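Local coordinates for CREG-like beta-barrel domain-containing protein (Agrobacterium tumefaciens, PDB 3DNH) that is of unknown function but carries a split barrel of the FMN-binding, pyridoxamine 5'-phosphate oxidase-like clan joined to a smaller alpha+beta part, at residues Ser201-Leu206 with Asp222-Ala227; Glu239-Leu244 with Glu248-Gln253; Val35-Arg40 with Leu172-Ser177; Pro69-Ala74 with Arg81-Asp86. All coordinates share one frame; numbering follows the deposited sequence.

In the fold
The chain joins a closed six-stranded antiparallel barrel to a smaller part built on a three-stranded sheet. Contact 4 lies in the barrel, and contacts 1 and 2 lie in the smaller part. Contact 3 sits between them, its centre about 6 Å from the centre of the chain. Contacts 1 and 2 share one apolar core, where Leu251 touches Leu203 and Ile224. Contact 3 meets contact 1 through His37 ND1 and Asp225 OD2, 2.7 Å apart, and meets contact 2 through Arg240 and the backbone of Asp175. It reaches contact 4 where Leu36 packs on Pro69. The centres of contacts 2 and 4 are about 37 Å apart.

Contact 1: residues Ser201-Leu206 with Asp222-Ala227; sequences SRLAVL and DGIDLA
Leu203 and Ala204 of helix 199-206 pack on Ile224 and Leu226 of strand 223-227. This is helix-on-sheet packing, and the strand is the middle one of a three-stranded antiparallel sheet. The helix segment crosses the strand steeply. Their axes come within 9.0 Å, and their N-to-C directions differ by 109°.

The touching groups are all apolar. Leu203 points at the strand and meets two residues of it with different parts of its side chain. Its CB lies 4.0 Å from Leu226 CD2, while its CD1 goes further out and ends 4.3 Å from Ile224 CD1. Ile224 and Leu226 are two residues apart, so both project from the same face of the sheet towards the helix. Leu251 of helix 244-254 touches both Leu203 and Ile224, and Ile216 of the neighbouring strand also lies against Leu203, Ile224 and Leu226. Together they form part of an apolar core between sheet and helices.

The polar groups work on the other face or at the ends. Asp225, between the two apolar residues, turns its carboxylate away from the helix. Its OD1 forms a salt bridge with Arg234. On the helix, Ser201 OG bonds to Thr211 OG1.

Leu226 has CG anti to its carbonyl carbon, beside the backbone N (chi1 -49°). From there its two methyls divide the work. CD2 goes to Leu203, and CD1 lies 4.2 Å from Ala204 CA.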
loop_
_atom_site.group_PDB
_atom_site.type_symbol
_atom_site.label_atom_id
_atom_site.label_comp_id
_atom_site.label_asym_id
_atom_site.label_seq_id
_atom_site.Cartn_x
_atom_site.Cartn_y
_atom_site.Cartn_z
ATOM N N SER A 201 25.314 -4.634 -8.150
ATOM C CA SER A 201 24.909 -5.641 -7.161
ATOM C C SER A 201 25.826 -5.621 -5.920
ATOM O O SER A 201 25.326 -5.686 -4.782
ATOM C CB SER A 201 24.862 -7.012 -7.815
ATOM O OG SER A 201 24.360 -7.975 -6.909
ATOM N N ARG A 202 27.138 -5.441 -6.113
ATOM C CA ARG A 202 28.054 -5.210 -4.974
ATOM C C ARG A 202 27.650 -4.003 -4.118
ATOM O O ARG A 202 27.728 -4.054 -2.877
ATOM C CB ARG A 202 29.515 -5.084 -5.417
ATOM C CG ARG A 202 30.143 -6.433 -5.740
ATOM C CD ARG A 202 31.457 -6.349 -6.543
ATOM N NE ARG A 202 32.428 -5.420 -5.957
ATOM C CZ ARG A 202 33.760 -5.572 -5.986
ATOM N NH1 ARG A 202 34.538 -4.643 -5.425
ATOM N NH2 ARG A 202 34.321 -6.650 -6.550
ATOM N N LEU A 203 27.258 -2.925 -4.772
ATOM C CA LEU A 203 26.804 -1.694 -4.080
ATOM C C LEU A 203 25.484 -1.924 -3.367
ATOM O O LEU A 203 25.304 -1.445 -2.242
ATOM C CB LEU A 203 26.652 -0.507 -5.055
ATOM C CG LEU A 203 27.893 -0.104 -5.852
ATOM C CD1 LEU A 203 27.526 0.943 -6.897
ATOM C CD2 LEU A 203 28.989 0.445 -4.898
ATOM N N ALA A 204 24.575 -2.671 -4.009
ATOM C CA ALA A 204 23.294 -2.969 -3.388
ATOM C C ALA A 204 23.476 -3.834 -2.129
ATOM O O ALA A 204 22.815 -3.605 -1.108
ATOM C CB ALA A 204 22.373 -3.612 -4.364
ATOM N N VAL A 205 24.392 -4.801 -2.193
ATOM C CA VAL A 205 24.693 -5.626 -1.013
ATOM C C VAL A 205 25.286 -4.779 0.123
ATOM O O VAL A 205 24.850 -4.919 1.247
ATOM C CB VAL A 205 25.495 -6.934 -1.344
ATOM C CG1 VAL A 205 24.822 -7.728 -2.475
ATOM C CG2 VAL A 205 26.915 -6.631 -1.700
ATOM N N LEU A 206 26.231 -3.874 -0.185
ATOM C CA LEU A 206 26.719 -2.845 0.779
ATOM C C LEU A 206 25.592 -2.030 1.408
ATOM O O LEU A 206 25.664 -1.635 2.571
ATOM C CB LEU A 206 27.668 -1.844 0.104
ATOM C CG LEU A 206 29.201 -1.903 0.058
ATOM C CD1 LEU A 206 29.699 -2.333 -1.259
ATOM C CD2 LEU A 206 29.722 -0.481 0.338
ATOM N N ASP A 222 24.493 12.572 -1.576
ATOM C CA ASP A 222 24.368 11.816 -0.319
ATOM C C ASP A 222 24.441 10.288 -0.514
ATOM O O ASP A 222 24.650 9.515 0.454
ATOM C CB ASP A 222 23.050 12.190 0.388
ATOM C CG ASP A 222 23.071 13.604 0.955
ATOM O OD1 ASP A 222 24.171 14.170 1.155
ATOM O OD2 ASP A 222 21.972 14.148 1.194
ATOM N N GLY A 223 24.336 9.860 -1.762
ATOM C CA GLY A 223 24.461 8.428 -2.061
ATOM C C GLY A 223 23.920 8.005 -3.410
ATOM O O GLY A 223 23.801 8.819 -4.322
ATOM N N ILE A 224 23.556 6.726 -3.515
ATOM C CA ILE A 224 23.310 6.098 -4.793
ATOM C C ILE A 224 22.049 5.256 -4.667
ATOM O O ILE A 224 21.937 4.422 -3.739
ATOM C CB ILE A 224 24.506 5.133 -5.215
ATOM C CG1 ILE A 224 25.862 5.875 -5.273
ATOM C CG2 ILE A 224 24.140 4.408 -6.591
ATOM C CD1 ILE A 224 27.142 4.929 -5.318
ATOM N N ASP A 225 21.128 5.424 -5.615
ATOM C CA ASP A 225 19.923 4.646 -5.581
ATOM C C ASP A 225 20.152 3.541 -6.544
ATOM O O ASP A 225 20.715 3.784 -7.620
ATOM C CB ASP A 225 18.720 5.474 -6.017
ATOM C CG ASP A 225 18.176 6.382 -4.882
ATOM O OD1 ASP A 225 18.606 6.301 -3.719
ATOM O OD2 ASP A 225 17.286 7.163 -5.176
ATOM N N LEU A 226 19.694 2.335 -6.182
ATOM C CA LEU A 226 19.756 1.149 -7.076
ATOM C C LEU A 226 18.424 0.443 -7.190
ATOM O O LEU A 226 17.604 0.518 -6.271
ATOM C CB LEU A 226 20.846 0.156 -6.623
ATOM C CG LEU A 226 22.199 0.824 -6.365
ATOM C CD1 LEU A 226 22.456 0.892 -4.898
ATOM C CD2 LEU A 226 23.248 0.034 -7.107
ATOM N N ALA A 227 18.200 -0.220 -8.331
ATOM C CA ALA A 227 17.033 -1.051 -8.523
ATOM C C ALA A 227 17.369 -2.416 -9.139
ATOM O O ALA A 227 18.326 -2.567 -9.932
ATOM C CB ALA A 227 15.927 -0.308 -9.360
#

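Contact 2: residues Glu239-Leu244 with Glu248-Gln253; sequences ERVETL and EKALAQ
Val241 lays its CG2 methyl against the CB of Ala250, 3.9 Å away. Val241 lies in the loop that follows strand 232-236, and Ala250 lies on helix 244-254, which the same loop leads into. The chain therefore folds back on itself, and the loop packs against the helix it leads into. The torsion chi1 of 162° sets Val241 CG1 anti to the backbone N and leaves CG2 anti to the carbonyl carbon, on the side where Ala250 is met. Leu182 of helix 180-194 also touches Val241.

The second link is in the first turn of the helix. Glu248 N donates to Leu244 O at 2.9 Å, with an N-H...O angle of 175°. Glu248 CB lies 3.6 Å from the same oxygen. Just before, Thr243 takes the N-cap position, and its OG1 accepts from Gln246 N.

Charged side chains pair within each segment. Arg240 NE donates to Glu242 OE2 at 3.1 Å, in the guanidinium plane, on the anti side of the carboxylate and 32° out of its plane. Arg240 NH1 also reaches Asp175 O. On the helix, Lys249 NZ makes a weak bond of 3.2 Å to Glu248 OE1 and a hydrogen bond to Lys245 O.

Across the contact the chemistry is one helical bond and one pair of apolar groups. The ion pairs stay within their own segments, so they would shape each segment more than they join the two.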
loop_
_atom_site.group_PDB
_atom_site.type_symbol
_atom_site.label_atom_id
_atom_site.label_comp_id
_atom_site.label_asym_id
_atom_site.label_seq_id
_atom_site.Cartn_x
_atom_site.Cartn_y
_atom_site.Cartn_z
ATOM N N GLU A 239 30.442 10.536 3.718
ATOM C CA GLU A 239 30.374 11.987 3.723
ATOM C C GLU A 239 29.858 12.505 2.385
ATOM O O GLU A 239 29.854 11.766 1.401
ATOM C CB GLU A 239 31.698 12.647 4.166
ATOM C CG GLU A 239 32.886 12.348 3.296
ATOM C CD GLU A 239 34.180 12.851 3.908
ATOM O OE1 GLU A 239 35.257 12.565 3.330
ATOM O OE2 GLU A 239 34.129 13.529 4.959
ATOM N N ARG A 240 29.365 13.754 2.389
ATOM C CA ARG A 240 28.648 14.344 1.252
ATOM C C ARG A 240 29.637 14.475 0.117
ATOM O O ARG A 240 30.781 14.844 0.338
ATOM C CB ARG A 240 28.099 15.741 1.639
ATOM C CG ARG A 240 27.410 16.522 0.522
ATOM C CD ARG A 240 27.004 17.965 0.960
ATOM N NE ARG A 240 26.703 18.780 -0.219
ATOM C CZ ARG A 240 25.553 18.738 -0.886
ATOM N NH1 ARG A 240 24.582 17.921 -0.500
ATOM N NH2 ARG A 240 25.388 19.489 -1.957
ATOM N N VAL A 241 29.192 14.213 -1.099
ATOM C CA VAL A 241 30.087 14.170 -2.273
ATOM C C VAL A 241 29.697 15.300 -3.252
ATOM O O VAL A 241 28.523 15.513 -3.531
ATOM C CB VAL A 241 30.027 12.762 -2.938
ATOM C CG1 VAL A 241 30.555 12.803 -4.361
ATOM C CG2 VAL A 241 30.845 11.766 -2.084
ATOM N N GLU A 242 30.682 16.059 -3.736
ATOM C CA GLU A 242 30.341 17.264 -4.524
ATOM C C GLU A 242 30.978 17.291 -5.906
ATOM O O GLU A 242 30.474 17.932 -6.837
ATOM C CB GLU A 242 30.666 18.532 -3.728
ATOM C CG GLU A 242 29.550 18.881 -2.745
ATOM C CD GLU A 242 29.783 20.196 -2.046
ATOM O OE1 GLU A 242 30.949 20.692 -2.017
ATOM O OE2 GLU A 242 28.784 20.733 -1.512
ATOM N N THR A 243 32.038 16.506 -6.037
ATOM C CA THR A 243 32.828 16.463 -7.253
ATOM C C THR A 243 33.055 15.049 -7.697
ATOM O O THR A 243 32.830 14.076 -6.944
ATOM C CB THR A 243 34.213 17.138 -7.059
ATOM O OG1 THR A 243 34.991 16.375 -6.124
ATOM C CG2 THR A 243 34.060 18.572 -6.564
ATOM N N LEU A 244 33.528 14.919 -8.930
ATOM C CA LEU A 244 33.820 13.599 -9.460
ATOM C C LEU A 244 34.979 12.965 -8.690
ATOM O O LEU A 244 34.920 11.781 -8.345
ATOM C CB LEU A 244 34.149 13.676 -10.953
ATOM C CG LEU A 244 34.407 12.330 -11.634
ATOM C CD1 LEU A 244 33.093 11.584 -11.819
ATOM C CD2 LEU A 244 35.048 12.573 -12.975
ATOM N N GLU A 248 34.644 9.287 -6.910
ATOM C CA GLU A 248 35.588 8.206 -7.174
ATOM C C GLU A 248 36.320 7.769 -5.884
ATOM O O GLU A 248 36.550 6.572 -5.672
ATOM C CB GLU A 248 36.546 8.624 -8.310
ATOM C CG GLU A 248 37.821 7.744 -8.530
ATOM C CD GLU A 248 38.951 8.478 -9.276
ATOM O OE1 GLU A 248 38.794 9.700 -9.539
ATOM O OE2 GLU A 248 40.011 7.852 -9.573
ATOM N N LYS A 249 36.672 8.722 -5.017
ATOM C CA LYS A 249 37.357 8.375 -3.755
ATOM C C LYS A 249 36.414 7.610 -2.846
ATOM O O LYS A 249 36.742 6.532 -2.368
ATOM C CB LYS A 249 37.849 9.608 -2.994
ATOM C CG LYS A 249 38.839 10.523 -3.726
ATOM C CD LYS A 249 40.199 9.880 -4.055
ATOM C CE LYS A 249 40.192 9.265 -5.477
ATOM N NZ LYS A 249 39.555 10.189 -6.498
ATOM N N ALA A 250 35.262 8.219 -2.582
ATOM C CA ALA A 250 34.159 7.591 -1.862
ATOM C C ALA A 250 33.822 6.188 -2.386
ATOM O O ALA A 250 33.605 5.274 -1.598
ATOM C CB ALA A 250 32.900 8.477 -1.934
ATOM N N LEU A 251 33.771 6.018 -3.708
ATOM C CA LEU A 251 33.416 4.715 -4.278
ATOM C C LEU A 251 34.502 3.690 -3.982
ATOM O O LEU A 251 34.205 2.527 -3.649
ATOM C CB LEU A 251 33.169 4.794 -5.799
ATOM C CG LEU A 251 31.801 4.519 -6.458
ATOM C CD1 LEU A 251 32.044 3.727 -7.741
ATOM C CD2 LEU A 251 30.794 3.758 -5.592
ATOM N N ALA A 252 35.753 4.135 -4.104
ATOM C CA ALA A 252 36.934 3.282 -3.939
ATOM C C ALA A 252 37.090 2.795 -2.494
ATOM O O ALA A 252 37.433 1.626 -2.263
ATOM C CB ALA A 252 38.210 4.017 -4.412
ATOM N N GLN A 253 36.874 3.697 -1.536
ATOM C CA GLN A 253 36.764 3.347 -0.112
ATOM C C GLN A 253 35.699 2.263 0.078
ATOM O O GLN A 253 35.964 1.223 0.670
ATOM C CB GLN A 253 36.460 4.601 0.744
ATOM C CG GLN A 253 35.622 4.384 2.042
ATOM C CD GLN A 253 34.180 4.997 2.013
ATOM O OE1 GLN A 253 33.436 4.899 3.005
ATOM N NE2 GLN A 253 33.804 5.634 0.901
#

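Contact 3: residues Val35-Arg40 with Leu172-Ser177; sequences VLHTSR and LRTDLS
Leu36 of helix 28-38 packs its CD2 against the backbone of Leu172, near helix 169-172. CD2 lies 3.7 Å from Leu172 O and 4.3 Å from Leu172 CB. This is the close part: a methyl against a carbonyl oxygen, with CB just behind it. CG of Leu36 is anti to the backbone N (chi1 175°), which carries the branch over to Leu172. Leu109 of the barrel touches both leucines.

Beside it the fit is looser and a water bridges the polar groups. His37 NE2 and Thr174 OG1 stay 4.3 Å apart. The water lies in the plane of the His37 ring, 2.9 Å from NE2. It also bonds to Thr174 OG1 at 2.8 Å and donates to Leu172 O at 2.5 Å, a doubtfully short length. Further along, Asp175 OD1 accepts from the N and OG of Ser177, and the first bond closes an Asx turn.

The polar ends have second partners. His37 ND1 bonds to Asp225 OD2, and Thr174 OG1 bonds to Arg33 NH2. The His37 ring is therefore held at both nitrogens, by a carboxylate on one and a water on the other, which would fix its rotation. Through its bonds to His37 and Thr174, the same water ties both segments together.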
loop_
_atom_site.group_PDB
_atom_site.type_symbol
_atom_site.label_atom_id
_atom_site.label_comp_id
_atom_site.label_asym_id
_atom_site.label_seq_id
_atom_site.Cartn_x
_atom_site.Cartn_y
_atom_site.Cartn_z
ATOM N N VAL A 35 13.125 5.198 3.529
ATOM C CA VAL A 35 11.805 4.783 2.994
ATOM C C VAL A 35 11.505 5.525 1.710
ATOM O O VAL A 35 10.921 4.965 0.751
ATOM C CB VAL A 35 10.654 5.069 4.008
ATOM C CG1 VAL A 35 9.293 4.714 3.404
ATOM C CG2 VAL A 35 10.874 4.270 5.293
ATOM N N LEU A 36 11.841 6.814 1.705
ATOM C CA LEU A 36 11.634 7.626 0.539
ATOM C C LEU A 36 12.310 7.024 -0.698
ATOM O O LEU A 36 11.684 6.936 -1.783
ATOM C CB LEU A 36 12.132 9.043 0.752
ATOM C CG LEU A 36 12.101 10.004 -0.439
ATOM C CD1 LEU A 36 10.706 10.412 -0.847
ATOM C CD2 LEU A 36 12.951 11.233 -0.014
ATOM N N HIS A 37 13.547 6.594 -0.527
ATOM C CA HIS A 37 14.339 6.177 -1.668
ATOM C C HIS A 37 14.161 4.721 -2.079
ATOM O O HIS A 37 14.583 4.322 -3.181
ATOM C CB HIS A 37 15.813 6.504 -1.441
ATOM C CG HIS A 37 16.146 7.967 -1.653
ATOM N ND1 HIS A 37 16.651 8.448 -2.845
ATOM C CD2 HIS A 37 16.042 9.043 -0.832
ATOM C CE1 HIS A 37 16.819 9.765 -2.760
ATOM N NE2 HIS A 37 16.464 10.147 -1.545
ATOM N N THR A 38 13.603 3.922 -1.182
ATOM C CA THR A 38 13.600 2.486 -1.384
ATOM C C THR A 38 12.188 1.910 -1.431
ATOM O O THR A 38 12.018 0.681 -1.391
ATOM C CB THR A 38 14.468 1.722 -0.325
ATOM O OG1 THR A 38 13.960 1.970 1.006
ATOM C CG2 THR A 38 15.952 2.136 -0.400
ATOM N N SER A 39 11.185 2.765 -1.508
ATOM C CA SER A 39 9.791 2.259 -1.651
ATOM C C SER A 39 9.307 2.305 -3.102
ATOM O O SER A 39 9.323 3.372 -3.712
ATOM C CB SER A 39 8.824 3.020 -0.705
ATOM O OG SER A 39 9.315 2.932 0.647
ATOM N N ARG A 40 8.890 1.152 -3.650
ATOM C CA ARG A 40 8.281 1.092 -5.005
ATOM C C ARG A 40 6.811 1.497 -5.021
ATOM O O ARG A 40 6.389 2.300 -5.841
ATOM C CB ARG A 40 8.398 -0.304 -5.669
ATOM C CG ARG A 40 9.675 -0.521 -6.528
ATOM C CD ARG A 40 9.631 -1.923 -7.342
ATOM N NE ARG A 40 10.515 -1.896 -8.512
ATOM C CZ ARG A 40 11.731 -2.422 -8.544
ATOM N NH1 ARG A 40 12.459 -2.351 -9.654
ATOM N NH2 ARG A 40 12.212 -3.074 -7.481
ATOM N N LEU A 172 13.717 15.989 4.053
ATOM C CA LEU A 172 13.707 14.863 3.148
ATOM C C LEU A 172 14.466 15.125 1.864
ATOM O O LEU A 172 14.910 14.169 1.209
ATOM C CB LEU A 172 12.281 14.427 2.811
ATOM C CG LEU A 172 11.383 14.018 3.957
ATOM C CD1 LEU A 172 10.179 13.335 3.317
ATOM C CD2 LEU A 172 12.101 13.077 4.897
ATOM N N ARG A 173 14.578 16.387 1.464
ATOM C CA ARG A 173 15.208 16.711 0.178
ATOM C C ARG A 173 16.696 16.525 0.157
ATOM O O ARG A 173 17.356 16.752 1.165
ATOM C CB ARG A 173 14.926 18.147 -0.235
ATOM C CG ARG A 173 13.767 18.259 -1.227
ATOM C CD ARG A 173 13.719 19.686 -1.800
ATOM N NE ARG A 173 14.128 20.691 -0.811
ATOM C CZ ARG A 173 13.320 21.266 0.082
ATOM N NH1 ARG A 173 12.017 20.962 0.135
ATOM N NH2 ARG A 173 13.824 22.159 0.932
ATOM N N THR A 174 17.237 16.149 -1.006
ATOM C CA THR A 174 18.690 16.174 -1.167
ATOM C C THR A 174 19.188 17.475 -1.767
ATOM O O THR A 174 18.804 17.839 -2.864
ATOM C CB THR A 174 19.168 15.006 -2.050
ATOM O OG1 THR A 174 18.687 13.793 -1.478
ATOM C CG2 THR A 174 20.686 14.992 -2.132
ATOM N N ASP A 175 20.092 18.155 -1.066
ATOM C CA ASP A 175 20.580 19.439 -1.523
ATOM C C ASP A 175 21.622 19.273 -2.638
ATOM O O ASP A 175 22.681 18.670 -2.431
ATOM C CB ASP A 175 21.147 20.203 -0.332
ATOM C CG ASP A 175 21.498 21.645 -0.660
ATOM O OD1 ASP A 175 21.351 22.082 -1.829
ATOM O OD2 ASP A 175 21.912 22.352 0.285
ATOM N N LEU A 176 21.325 19.842 -3.810
ATOM C CA LEU A 176 22.202 19.694 -4.981
ATOM C C LEU A 176 23.165 20.876 -5.177
ATOM O O LEU A 176 24.071 20.788 -5.999
ATOM C CB LEU A 176 21.412 19.399 -6.267
ATOM C CG LEU A 176 20.422 18.194 -6.297
ATOM C CD1 LEU A 176 19.769 18.034 -7.673
ATOM C CD2 LEU A 176 21.014 16.892 -5.843
ATOM N N SER A 177 22.955 21.964 -4.424
ATOM C CA SER A 177 23.820 23.163 -4.422
ATOM C C SER A 177 25.215 22.793 -4.028
ATOM O O SER A 177 25.390 22.036 -3.081
ATOM C CB SER A 177 23.337 24.156 -3.379
ATOM O OG SER A 177 21.959 24.331 -3.515
HETATM O O HOH W 1 16.448 12.681 -0.176
#

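Contact 4: residues Pro69-Ala74 with Arg81-Asp86; sequences PFFFAA and RNMETD
In Phe71, chi1 near 60° sets CG between the backbone N and the carbonyl carbon and sends the ring out towards the helix, and chi2 near 91° sets its plane so that SE of selenomethionine Met83 meets the edge. Met83 is extended at chi2 and then bends at chi3 (-72°), which brings CE to Ala73 CB and Phe71 CE1. The result is a Met-aromatic contact between strand 69-74 of the barrel and helix 78-85.

The selenium comes to the edge of the ring, in its plane. It is 3.9 Å from Phe71 CZ and 5.1 Å from the ring centroid. The methyl CE does two jobs: it lies 4.0 Å from Phe71 CE1 and 4.2 Å from Ala73 CB. Phe71 and Ala73 are two residues apart on one strand, and Met83 bridges them. Tyr147 of strand 144-157 touches all three.

The polar side chains lie on other sides of the helix. Arg81 NE and NH2 both grip Asn82 OD1, at 3.0 and 2.9 Å, and NH2 also reaches Thr12 O of the second subunit.

The two segments meet here through apolar and Met-aromatic contacts. The selenium, which stands in for the natural sulfur, faces the ring's slightly positive C-H rim; such an approach would suit its lone pairs.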
loop_
_atom_site.group_PDB
_atom_site.type_symbol
_atom_site.label_atom_id
_atom_site.label_comp_id
_atom_site.label_asym_id
_atom_site.label_seq_id
_atom_site.Cartn_x
_atom_site.Cartn_y
_atom_site.Cartn_z
ATOM N N PRO A 69 9.571 12.758 -5.142
ATOM C CA PRO A 69 8.807 11.669 -5.719
ATOM C C PRO A 69 7.983 12.106 -6.921
ATOM O O PRO A 69 7.468 13.232 -6.967
ATOM C CB PRO A 69 7.878 11.227 -4.582
ATOM C CG PRO A 69 8.320 11.917 -3.377
ATOM C CD PRO A 69 8.981 13.184 -3.863
ATOM N N PHE A 70 7.847 11.197 -7.898
ATOM C CA PHE A 70 6.993 11.496 -9.045
ATOM C C PHE A 70 6.275 10.216 -9.409
ATOM O O PHE A 70 6.667 9.115 -9.011
ATOM C CB PHE A 70 7.789 12.129 -10.231
ATOM C CG PHE A 70 8.619 11.137 -11.047
ATOM C CD1 PHE A 70 8.092 10.534 -12.196
ATOM C CD2 PHE A 70 9.937 10.833 -10.685
ATOM C CE1 PHE A 70 8.885 9.638 -12.976
ATOM C CE2 PHE A 70 10.711 9.949 -11.428
ATOM C CZ PHE A 70 10.175 9.342 -12.580
ATOM N N PHE A 71 5.218 10.354 -10.178
ATOM C CA PHE A 71 4.417 9.201 -10.507
ATOM C C PHE A 71 3.587 9.493 -11.772
ATOM O O PHE A 71 3.497 10.644 -12.237
ATOM C CB PHE A 71 3.534 8.786 -9.312
ATOM C CG PHE A 71 2.572 9.854 -8.861
ATOM C CD1 PHE A 71 1.281 9.920 -9.396
ATOM C CD2 PHE A 71 2.942 10.779 -7.886
ATOM C CE1 PHE A 71 0.372 10.922 -8.974
ATOM C CE2 PHE A 71 2.057 11.770 -7.455
ATOM C CZ PHE A 71 0.756 11.838 -8.003
ATOM N N PHE A 72 3.021 8.410 -12.290
ATOM C CA PHE A 72 2.227 8.444 -13.487
ATOM C C PHE A 72 0.819 8.007 -13.147
ATOM O O PHE A 72 0.621 7.175 -12.240
ATOM C CB PHE A 72 2.839 7.508 -14.540
ATOM C CG PHE A 72 1.829 6.776 -15.358
ATOM C CD1 PHE A 72 1.248 7.372 -16.473
ATOM C CD2 PHE A 72 1.458 5.472 -15.016
ATOM C CE1 PHE A 72 0.305 6.674 -17.237
ATOM C CE2 PHE A 72 0.507 4.768 -15.780
ATOM C CZ PHE A 72 -0.069 5.374 -16.882
ATOM N N ALA A 73 -0.144 8.555 -13.890
ATOM C CA ALA A 73 -1.534 8.125 -13.783
ATOM C C ALA A 73 -2.115 8.119 -15.190
ATOM O O ALA A 73 -1.880 9.063 -15.939
ATOM C CB ALA A 73 -2.340 9.054 -12.911
ATOM N N ALA A 74 -2.839 7.060 -15.553
ATOM C CA ALA A 74 -3.604 7.060 -16.815
ATOM C C ALA A 74 -4.630 8.194 -16.741
ATOM O O ALA A 74 -5.242 8.377 -15.697
ATOM C CB ALA A 74 -4.297 5.731 -16.996
ATOM N N ARG A 81 -8.677 12.454 -12.711
ATOM C CA ARG A 81 -9.776 13.399 -12.700
ATOM C C ARG A 81 -9.748 14.230 -11.427
ATOM O O ARG A 81 -9.830 15.470 -11.497
ATOM C CB ARG A 81 -11.136 12.675 -12.815
ATOM C CG ARG A 81 -12.392 13.555 -13.185
ATOM C CD ARG A 81 -13.091 14.228 -11.974
ATOM N NE ARG A 81 -13.236 13.294 -10.837
ATOM C CZ ARG A 81 -14.200 12.394 -10.719
ATOM N NH1 ARG A 81 -15.150 12.296 -11.655
ATOM N NH2 ARG A 81 -14.226 11.594 -9.659
ATOM N N ASN A 82 -9.679 13.554 -10.275
ATOM C CA ASN A 82 -9.753 14.252 -8.979
ATOM C C ASN A 82 -8.657 15.299 -8.893
ATOM O O ASN A 82 -8.924 16.469 -8.556
ATOM C CB ASN A 82 -9.676 13.281 -7.789
ATOM C CG ASN A 82 -10.916 12.421 -7.648
ATOM O OD1 ASN A 82 -11.945 12.725 -8.232
ATOM N ND2 ASN A 82 -10.814 11.318 -6.891
HETATM N N MSE A 83 -7.444 14.884 -9.255
HETATM C CA MSE A 83 -6.281 15.759 -9.283
HETATM C C MSE A 83 -6.391 16.956 -10.255
HETATM O O MSE A 83 -5.867 18.018 -9.958
HETATM C CB MSE A 83 -5.010 14.945 -9.552
HETATM C CG MSE A 83 -4.597 14.077 -8.362
HETATM SE SE MSE A 83 -2.890 13.146 -8.601
HETATM C CE MSE A 83 -3.427 11.775 -9.941
ATOM N N GLU A 84 -7.093 16.794 -11.384
ATOM C CA GLU A 84 -7.450 17.952 -12.244
ATOM C C GLU A 84 -8.272 18.959 -11.447
ATOM O O GLU A 84 -7.991 20.150 -11.456
ATOM C CB GLU A 84 -8.290 17.556 -13.474
ATOM C CG GLU A 84 -7.548 17.138 -14.735
ATOM C CD GLU A 84 -6.253 17.936 -15.016
ATOM O OE1 GLU A 84 -6.283 18.869 -15.856
ATOM O OE2 GLU A 84 -5.191 17.603 -14.410
ATOM N N THR A 85 -9.295 18.459 -10.767
ATOM C CA THR A 85 -10.227 19.297 -10.011
ATOM C C THR A 85 -9.602 19.959 -8.755
ATOM O O THR A 85 -9.939 21.097 -8.445
ATOM C CB THR A 85 -11.528 18.522 -9.664
ATOM O OG1 THR A 85 -11.233 17.380 -8.856
ATOM C CG2 THR A 85 -12.243 18.043 -10.940
ATOM N N ASP A 86 -8.679 19.258 -8.072
ATOM C CA ASP A 86 -8.088 19.694 -6.797
ATOM C C ASP A 86 -6.760 18.948 -6.613
ATOM O O ASP A 86 -6.739 17.702 -6.510
ATOM C CB ASP A 86 -9.055 19.357 -5.649
ATOM C CG ASP A 86 -8.614 19.909 -4.288
ATOM O OD1 ASP A 86 -7.406 20.035 -3.994
ATOM O OD2 ASP A 86 -9.523 20.195 -3.479
#